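Local coordinates for FrnE protein (Deinococcus radiodurans, PDB 5CO3), which is thought to act as a cytoplasmic disulfide oxidoreductase with a DsbA-like thioredoxin domain, exchanging thiols and disulfides, at residues S57-P60 with L61-A65. Sequence-based numbering, arbitrary orientation. Where two conformers were deposited one is given.
Sequences SARP and LNPIA
Between R59 and L61 the backbone bends at P60, whose helix-like phi and psi differ from the extended values of both neighbours, and the chain then runs on through L61 and N62 as a two-residue strand. R59 reaches forward over this bend. NE donates to L61 O at 3.2 Å with an N-H...O angle of 160°, a fairly straight bond. Relative to the guanidinium, the oxygen lies at the edge, only slightly off its plane; relative to the carbonyl, NE sits above the plane rather than on a lone pair. The side chain is bent at chi3 (105°), and this bend places NE near that oxygen. Past it, NE also approaches N62 CA and P63 CD, each at 4.1 Å, so the guanidinium rests beside the chain that follows. The CB of L61 points away from 57-60 although it still meets P60 C at 3.3 Å; CG is anti to the backbone N, and the side chain touches the loops at K105 and N142. Strand 61-62 pairs antiparallel with strand 106-107 in a two-stranded sheet separate from the four-stranded sheet of the thioredoxin fold. N62 makes its backbone bond with L106 of that strand, and P60, which lacks an N-H and can only accept through its O, with N108 just after it; the side-chain amide of N108 also bonds A58 O. At the strand's end, N62 OD1 accepts a weak bond from I64 N at 3.4 Å, an Asx-turn bond around P63. Both N62 and I64 lay their side chains on L106, and A65 takes the N-cap position of helix 66-74.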
loop_
_atom_site.group_PDB
_atom_site.type_symbol
_atom_site.label_atom_id
_atom_site.label_comp_id
_atom_site.label_asym_id
_atom_site.label_seq_id
_atom_site.Cartn_x
_atom_site.Cartn_y
_atom_site.Cartn_z
ATOM N N SER A 57 -16.351 6.689 3.750
ATOM C CA SER A 57 -17.323 7.570 4.388
ATOM C C SER A 57 -16.967 7.861 5.843
ATOM O O SER A 57 -17.780 8.401 6.584
ATOM C CB SER A 57 -18.718 6.958 4.318
ATOM O OG SER A 57 -18.775 5.772 5.089
ATOM N N ALA A 58 -15.757 7.493 6.255
ATOM C CA ALA A 58 -15.336 7.710 7.641
ATOM C C ALA A 58 -15.293 9.201 7.992
ATOM O O ALA A 58 -14.948 10.041 7.157
ATOM C CB ALA A 58 -13.977 7.079 7.895
ATOM N N ARG A 59 -15.673 9.510 9.230
ATOM C CA ARG A 59 -15.484 10.829 9.834
ATOM C C ARG A 59 -14.081 11.359 9.580
ATOM O O ARG A 59 -13.135 10.572 9.537
ATOM C CB ARG A 59 -15.702 10.739 11.339
ATOM C CG ARG A 59 -16.784 11.577 11.902
ATOM C CD ARG A 59 -16.981 11.149 13.336
ATOM N NE ARG A 59 -16.435 12.115 14.278
ATOM C CZ ARG A 59 -17.155 13.084 14.825
ATOM N NH1 ARG A 59 -18.433 13.198 14.512
ATOM N NH2 ARG A 59 -16.600 13.930 15.676
ATOM N N PRO A 60 -13.929 12.687 9.432
ATOM C CA PRO A 60 -12.575 13.264 9.371
ATOM C C PRO A 60 -11.671 12.729 10.486
ATOM O O PRO A 60 -10.546 12.268 10.226
ATOM C CB PRO A 60 -12.838 14.766 9.530
ATOM C CG PRO A 60 -14.159 14.947 8.898
ATOM C CD PRO A 60 -14.962 13.730 9.301
ATOM N N LEU A 61 -12.177 12.757 11.711
ATOM C CA LEU A 61 -11.487 12.165 12.839
ATOM C C LEU A 61 -12.486 11.585 13.831
ATOM O O LEU A 61 -13.281 12.310 14.414
ATOM C CB LEU A 61 -10.595 13.191 13.532
ATOM C CG LEU A 61 -9.818 12.676 14.747
ATOM C CD1 LEU A 61 -8.807 11.629 14.308
ATOM C CD2 LEU A 61 -9.128 13.810 15.479
ATOM N N ASN A 62 -12.426 10.268 14.013
ATOM C CA ASN A 62 -13.250 9.558 14.996
ATOM C C ASN A 62 -12.457 9.491 16.303
ATOM O O ASN A 62 -11.383 8.897 16.328
ATOM C CB ASN A 62 -13.577 8.159 14.454
ATOM C CG ASN A 62 -14.479 7.359 15.364
ATOM O OD1 ASN A 62 -14.756 7.752 16.487
ATOM N ND2 ASN A 62 -14.930 6.209 14.877
ATOM N N PRO A 63 -12.972 10.099 17.382
ATOM C CA PRO A 63 -12.209 10.260 18.631
ATOM C C PRO A 63 -11.960 8.981 19.435
ATOM O O PRO A 63 -11.199 9.022 20.399
ATOM C CB PRO A 63 -13.086 11.217 19.449
ATOM C CG PRO A 63 -14.481 10.939 18.971
ATOM C CD PRO A 63 -14.331 10.663 17.485
ATOM N N ILE A 64 -12.582 7.869 19.064
ATOM C CA ILE A 64 -12.537 6.695 19.933
ATOM C C ILE A 64 -11.237 5.907 19.783
ATOM O O ILE A 64 -10.506 6.058 18.799
ATOM C CB ILE A 64 -13.748 5.767 19.677
ATOM C CG1 ILE A 64 -13.663 5.110 18.292
ATOM C CG2 ILE A 64 -15.057 6.551 19.814
ATOM C CD1 ILE A 64 -14.928 4.330 17.939
ATOM N N ALA A 65 -10.943 5.082 20.786
ATOM C CA ALA A 65 -9.740 4.257 20.761
ATOM C C ALA A 65 -9.842 3.250 19.628
ATOM O O ALA A 65 -10.929 2.749 19.342
ATOM C CB ALA A 65 -9.562 3.551 22.086
#